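Aldo-keto reductase 2E (Bombyx mori, PDB 3WCZ) catalyses NADP-dependent carbonyl reduction, with high activity on 3-dehydroecdysone, and may take part in the regulation of molting. Local coordinates at residues Gln164-Arg167 / Leu168-Ser172; Ser298-Lys301 / Asp302-Asn305; Trp43-Ala47 / Gly48-Ile52. All coordinates share one frame; numbering follows the deposited sequence.

Overall arrangement
The chain folds as the eight-stranded parallel beta/alpha barrel of the aldo-keto reductases. Interaction 3 comes first in sequence, where helix 35-46 turns into barrel strand 51-53. Interaction 1 follows at the end of helix 162-170, which leads on to strand 178-182. Interaction 2 comes last, in the C-terminal loop after helix 279-286. The centres of interactions 1 and 3 lie about 33 Å apart, on opposite sides of the chain's centre. Interactions 1 and 2 are about 20 Å apart between centres, yet they touch: Gln164 NE2 probably donates to Asn305 O, 3.0 Å away. This bond would tie the C-terminal loop to the helix that follows strand 152-158 and NADP-binding Asn159.

Interaction 1 of 3, residues Gln164-Arg167 / Leu168-Ser172; sequences QITR and LVSNS
Asn171 folds its side chain back over the end of helix 162-170 and donates from ND2 to Arg167 O, at 2.9 Å. The amide N-H lies in the carbonyl plane of Arg167 and uses a lone pair of that oxygen. The oxygen also lies close to the amide plane of Asn171, so the bond is well aligned for both groups. This is the C-terminal end of the helix in a beta-alpha-beta unit of the barrel, between strands 152-158 and 178-182. Asn171 is the first residue to leave helical geometry. Its CG stands beside its own backbone N (chi1 -67°), which turns the amide back toward the last turn.

The next carbonyl is gripped twice. Leu168 O accepts from Asn171 N at 3.3 Å and from Ser172 OG at 2.8 Å, from opposite faces of its plane. Before this end the regular helical bonds run on: Leu168 N to Gln164 O, Val169 N to Ile165 O, and Ser170 N to Thr166 O.

The Arg167 chain is extended from CG to NE, and its guanidinium forms a salt bridge with Asp135. Arg167 CG passes 3.7 Å from Asn171 ND2, while the guanidinium and amide planes are turned 41° from each other. The helix lies against strand 152-158, with Leu168 and Ile165 both on Val157, and touches helices 136-148 and 190-198 through Leu168 on Trp140 and Ile165 on His195 and Cys196. One turn apart on the helix, Ile165 CG2 and Val169 CG2 meet at 4.2 Å, and the same Val169 methyl lies 3.2 Å from Ile165 O.

Interaction 2 of 3, residues Ser298-Lys301 / Asp302-Asn305; sequences SDWK and DYPN
Trp300 O accepts a hydrogen bond from Tyr303 N at 2.9 Å. This bond closes a type I beta turn from Trp300 to Tyr303. Two waters brace the turn. One donates to Asp299 O and accepts from Asp302 N; the other donates to both Lys301 O and Tyr303 O.

The two aromatic side chains of the turn come together on the same side. Their rings are oblique, with the five-membered ring of Trp300 and the Tyr303 ring at 34° and their centroids 4.7 Å apart. Trp300 CD1 makes the closest side-chain approach, over one face of the Tyr303 ring toward its rim, 3.7 Å from CE2. Trp300 CA also stands over the Tyr303 ring in a CH-pi contact, 4.1 Å from the ring centroid. Tyr303 CG sits beside the backbone N (chi1 -74°), which swings the phenol back over the start of the turn.

The turn belongs to the C-terminal loop, which in aldo-keto reductases commonly borders the substrate site. Here the Trp300 side chain is about 8 Å from the bound NADP at the nearest atoms. Tyr303 OH bonds to Asp129 O, and Trp300 meets Phe121 edge-to-face, so the surface loop after helix 279-286 rests on Phe121, just after barrel strand 114-119, and on the loop of the hairpin 124-125/131-132.

Interaction 3 of 3, residues Trp43-Ala47 / Gly48-Ile52; sequences WAIEA and GYRHI
Hydrogen bonds converge on Ile45 O. Gly48 N donates to Ile45 O at 3.0 Å from above the carbonyl plane. Arg50 NH1, 3.0 Å from Ile45 O, comes in the plane and uses a lone pair. A water donates to the same oxygen and accepts from Arg50 NH2, so NH1 binds this carbonyl directly and NH2 through the water. The oxygen lies at the edge of the guanidinium. Arg50 NH1 also donates to Tyr49 O, at 2.8 Å. The bend of the Arg50 chain at chi2 (-64°) curls the guanidinium back to these two carbonyls. Tyr49 N donates to Ala44 O at 2.9 Å.

The bonds from Gly48 N and Tyr49 N make a Schellman motif at the end of helix 35-46. Gly48 has a positive phi of 107°, the turn of the backbone that ends the helix in this motif. The chain then runs into strand 51-53, completing a beta-alpha-beta unit with strand 21-22.

Among the carbon contacts, Ala44 CB makes a CH-pi contact over one face of the Tyr49 ring, 3.8 Å from its centroid. Ala47 CB lies near the plane of that ring, at its edge. Ile45 CA-H points almost straight at Tyr49 O, 3.4 Å from CA. Ile45 CG2 packs beside Arg50 NH1, and the two side chains cross at about a right angle.

The polar end of Tyr49 bonds to Ile266 O of helix 263-270. The Tyr49 side chain also touches Asn269 of that helix, an NADP-binding residue.

Interaction 1 of 3, residues Gln164-Arg167 / Leu168-Ser172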
# COMPACT_ATOMS: atom_id res chain seq x y z
N GLN A 164 1.25 -6.29 17.72
CA GLN A 164 2.44 -5.53 17.34
C GLN A 164 2.15 -4.04 17.27
O GLN A 164 2.98 -3.22 17.69
CB GLN A 164 2.98 -6.03 16.00
CG GLN A 164 3.49 -7.44 16.10
CD GLN A 164 3.77 -8.09 14.75
OE1 GLN A 164 3.15 -7.77 13.72
NE2 GLN A 164 4.72 -9.00 14.74
N ILE A 165 0.99 -3.67 16.77
CA ILE A 165 0.59 -2.27 16.75
C ILE A 165 0.49 -1.73 18.18
O ILE A 165 1.03 -0.65 18.47
CB ILE A 165 -0.74 -2.09 16.00
CG1 ILE A 165 -0.55 -2.23 14.50
CG2 ILE A 165 -1.35 -0.73 16.33
CD1 ILE A 165 0.30 -1.16 13.86
N THR A 166 -0.18 -2.47 19.06
CA THR A 166 -0.30 -2.02 20.45
C THR A 166 1.08 -1.86 21.10
O THR A 166 1.34 -0.85 21.78
CB THR A 166 -1.17 -3.03 21.24
OG1 THR A 166 -2.49 -2.98 20.71
CG2 THR A 166 -1.20 -2.73 22.73
N ARG A 167 1.98 -2.83 20.90
CA ARG A 167 3.29 -2.76 21.52
C ARG A 167 4.07 -1.60 20.97
O ARG A 167 4.77 -0.89 21.70
CB ARG A 167 4.04 -4.07 21.29
CG ARG A 167 5.41 -4.12 21.93
CD ARG A 167 5.91 -5.56 22.04
NE ARG A 167 7.25 -5.62 22.62
CZ ARG A 167 8.37 -5.47 21.93
NH1 ARG A 167 8.37 -5.27 20.62
NH2 ARG A 167 9.55 -5.52 22.56
N LEU A 168 3.99 -1.39 19.66
CA LEU A 168 4.68 -0.29 19.04
C LEU A 168 4.18 1.03 19.57
O LEU A 168 5.01 1.88 19.96
CB LEU A 168 4.56 -0.40 17.50
CG LEU A 168 5.26 0.69 16.70
CD1 LEU A 168 6.75 0.68 17.03
CD2 LEU A 168 5.06 0.49 15.20
N VAL A 169 2.86 1.21 19.69
CA VAL A 169 2.27 2.43 20.21
C VAL A 169 2.68 2.68 21.67
O VAL A 169 2.99 3.81 22.04
CB VAL A 169 0.72 2.41 20.08
CG1 VAL A 169 0.12 3.56 20.84
CG2 VAL A 169 0.33 2.44 18.60
N SER A 170 2.68 1.64 22.48
CA SER A 170 2.99 1.79 23.90
C SER A 170 4.47 2.06 24.17
O SER A 170 4.80 2.53 25.27
CB SER A 170 2.58 0.55 24.66
OG SER A 170 1.16 0.45 24.67
N ASN A 171 5.34 1.79 23.22
CA ASN A 171 6.76 1.80 23.46
C ASN A 171 7.54 2.69 22.55
O ASN A 171 8.76 2.58 22.49
CB ASN A 171 7.34 0.39 23.43
CG ASN A 171 6.85 -0.45 24.58
OD1 ASN A 171 7.37 -0.32 25.71
ND2 ASN A 171 5.88 -1.31 24.33
N SER A 172 6.87 3.65 21.92
CA SER A 172 7.53 4.63 21.06
C SER A 172 6.95 6.01 21.32
O SER A 172 5.85 6.12 21.85
CB SER A 172 7.43 4.27 19.58
OG SER A 172 6.11 4.30 19.12

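Interaction 2 of 3, residues Ser298-Lys301 / Asp302-Asn305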
# COMPACT_ATOMS: atom_id res chain seq x y z
N SER A 298 4.04 -17.74 4.51
CA SER A 298 4.05 -18.79 5.52
C SER A 298 5.39 -19.52 5.65
O SER A 298 5.63 -20.16 6.67
CB SER A 298 2.92 -19.80 5.28
OG SER A 298 2.95 -20.32 3.98
N ASP A 299 6.28 -19.38 4.68
CA ASP A 299 7.63 -19.93 4.86
C ASP A 299 8.35 -19.27 6.06
O ASP A 299 9.33 -19.82 6.56
CB ASP A 299 8.51 -19.74 3.62
CG ASP A 299 8.17 -20.69 2.49
OD1 ASP A 299 7.33 -21.59 2.66
OD2 ASP A 299 8.77 -20.53 1.40
N TRP A 300 7.87 -18.10 6.49
CA TRP A 300 8.47 -17.34 7.58
C TRP A 300 7.75 -17.56 8.92
O TRP A 300 8.02 -16.84 9.88
CB TRP A 300 8.46 -15.83 7.27
CG TRP A 300 9.32 -15.37 6.12
CD1 TRP A 300 10.40 -16.00 5.59
CD2 TRP A 300 9.15 -14.15 5.37
NE1 TRP A 300 10.92 -15.26 4.55
CE2 TRP A 300 10.16 -14.12 4.39
CE3 TRP A 300 8.24 -13.09 5.42
CZ2 TRP A 300 10.30 -13.06 3.50
CZ3 TRP A 300 8.37 -12.05 4.52
CH2 TRP A 300 9.38 -12.05 3.57
N LYS A 301 6.85 -18.54 8.98
CA LYS A 301 5.97 -18.72 10.12
C LYS A 301 6.70 -18.86 11.44
O LYS A 301 6.18 -18.44 12.49
CB LYS A 301 5.06 -19.92 9.85
CG LYS A 301 3.88 -20.04 10.78
CD LYS A 301 2.93 -21.13 10.26
CE LYS A 301 1.64 -20.54 9.72
NZ LYS A 301 0.68 -21.61 9.33
N ASP A 302 7.90 -19.45 11.42
CA ASP A 302 8.64 -19.68 12.66
C ASP A 302 9.60 -18.55 12.98
O ASP A 302 10.32 -18.61 13.98
CB ASP A 302 9.41 -21.01 12.65
CG ASP A 302 9.82 -21.46 14.04
OD1 ASP A 302 8.93 -21.48 14.92
OD2 ASP A 302 11.02 -21.79 14.28
N TYR A 303 9.64 -17.51 12.15
CA TYR A 303 10.54 -16.38 12.39
C TYR A 303 10.04 -15.50 13.52
O TYR A 303 8.82 -15.29 13.66
CB TYR A 303 10.67 -15.50 11.14
CG TYR A 303 11.51 -16.08 10.01
CD1 TYR A 303 11.57 -17.44 9.75
CD2 TYR A 303 12.23 -15.23 9.18
CE1 TYR A 303 12.35 -17.95 8.71
CE2 TYR A 303 13.00 -15.72 8.14
CZ TYR A 303 13.05 -17.08 7.90
OH TYR A 303 13.83 -17.55 6.84
N PRO A 304 10.97 -14.94 14.30
CA PRO A 304 10.57 -13.94 15.29
C PRO A 304 9.73 -12.86 14.64
O PRO A 304 10.07 -12.38 13.55
CB PRO A 304 11.91 -13.38 15.78
CG PRO A 304 12.84 -14.56 15.67
CD PRO A 304 12.41 -15.26 14.39
N ASN A 305 8.64 -12.51 15.32
CA ASN A 305 7.75 -11.41 14.91
C ASN A 305 6.94 -11.70 13.63
O ASN A 305 6.36 -10.79 13.01
CB ASN A 305 8.54 -10.10 14.80
CG ASN A 305 9.27 -9.72 16.10
OD1 ASN A 305 10.50 -9.51 16.11
ND2 ASN A 305 8.54 -9.68 17.19
O HOH W 1 9.65 -20.41 9.20
O HOH W 2 7.00 -16.95 14.85

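Interaction 3 of 3, residues Trp43-Ala47 / Gly48-Ile52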
# COMPACT_ATOMS: atom_id res chain seq x y z
N TRP A 43 1.40 7.65 -16.49
CA TRP A 43 -0.01 7.65 -16.82
C TRP A 43 -0.89 7.96 -15.60
O TRP A 43 -1.91 8.64 -15.69
CB TRP A 43 -0.41 6.30 -17.40
CG TRP A 43 -0.14 6.13 -18.85
CD1 TRP A 43 -0.03 7.12 -19.78
CD2 TRP A 43 -0.01 4.88 -19.55
NE1 TRP A 43 0.16 6.56 -21.03
CE2 TRP A 43 0.17 5.20 -20.92
CE3 TRP A 43 -0.03 3.54 -19.16
CZ2 TRP A 43 0.36 4.22 -21.89
CZ3 TRP A 43 0.14 2.56 -20.13
CH2 TRP A 43 0.33 2.91 -21.48
N ALA A 44 -0.51 7.40 -14.45
CA ALA A 44 -1.28 7.62 -13.22
C ALA A 44 -1.27 9.09 -12.87
O ALA A 44 -2.31 9.68 -12.61
CB ALA A 44 -0.73 6.78 -12.08
N ILE A 45 -0.09 9.70 -12.86
CA ILE A 45 -0.03 11.13 -12.55
C ILE A 45 -0.83 11.95 -13.57
O ILE A 45 -1.55 12.86 -13.20
CB ILE A 45 1.44 11.59 -12.46
CG1 ILE A 45 2.14 10.88 -11.29
CG2 ILE A 45 1.53 13.11 -12.33
CD1 ILE A 45 3.65 11.05 -11.25
N GLU A 46 -0.73 11.58 -14.83
CA GLU A 46 -1.47 12.26 -15.88
C GLU A 46 -2.98 12.15 -15.63
O GLU A 46 -3.73 13.10 -15.89
CB GLU A 46 -1.09 11.67 -17.25
CG GLU A 46 -1.80 12.36 -18.41
CD GLU A 46 -1.69 11.63 -19.74
OE1 GLU A 46 -1.44 10.41 -19.76
OE2 GLU A 46 -1.87 12.31 -20.78
N ALA A 47 -3.42 11.00 -15.13
CA ALA A 47 -4.83 10.75 -14.83
C ALA A 47 -5.29 11.32 -13.50
O ALA A 47 -6.45 11.16 -13.12
CB ALA A 47 -5.11 9.25 -14.85
N GLY A 48 -4.40 12.00 -12.79
CA GLY A 48 -4.76 12.63 -11.52
C GLY A 48 -4.26 12.01 -10.24
O GLY A 48 -4.46 12.57 -9.17
N TYR A 49 -3.58 10.87 -10.33
CA TYR A 49 -2.98 10.30 -9.12
C TYR A 49 -1.89 11.23 -8.61
O TYR A 49 -1.14 11.84 -9.40
CB TYR A 49 -2.30 8.96 -9.40
CG TYR A 49 -3.16 7.77 -9.66
CD1 TYR A 49 -3.98 7.71 -10.79
CD2 TYR A 49 -3.10 6.66 -8.84
CE1 TYR A 49 -4.73 6.57 -11.07
CE2 TYR A 49 -3.83 5.51 -9.12
CZ TYR A 49 -4.65 5.48 -10.22
OH TYR A 49 -5.35 4.34 -10.51
N ARG A 50 -1.79 11.29 -7.29
CA ARG A 50 -0.75 12.04 -6.63
C ARG A 50 -0.08 11.19 -5.56
O ARG A 50 0.63 11.73 -4.71
CB ARG A 50 -1.33 13.30 -5.98
CG ARG A 50 -1.92 14.31 -7.00
CD ARG A 50 -0.85 14.86 -7.93
NE ARG A 50 -1.37 15.85 -8.88
CZ ARG A 50 -1.69 15.58 -10.14
NH1 ARG A 50 -1.61 14.35 -10.61
NH2 ARG A 50 -2.12 16.57 -10.93
N HIS A 51 -0.34 9.90 -5.52
CA HIS A 51 0.26 9.01 -4.53
C HIS A 51 0.73 7.74 -5.23
O HIS A 51 -0.06 7.11 -5.93
CB HIS A 51 -0.78 8.71 -3.42
CG HIS A 51 -0.29 7.87 -2.26
ND1 HIS A 51 -1.11 7.56 -1.21
CD2 HIS A 51 0.89 7.25 -1.99
CE1 HIS A 51 -0.48 6.80 -0.34
NE2 HIS A 51 0.75 6.60 -0.78
N ILE A 52 2.02 7.41 -5.07
CA ILE A 52 2.62 6.21 -5.64
C ILE A 52 3.16 5.37 -4.49
O ILE A 52 3.84 5.92 -3.63
CB ILE A 52 3.79 6.52 -6.59
CG1 ILE A 52 3.44 7.61 -7.61
CG2 ILE A 52 4.26 5.24 -7.25
CD1 ILE A 52 2.35 7.27 -8.61
O HOH W 3 -3.20 15.53 -13.65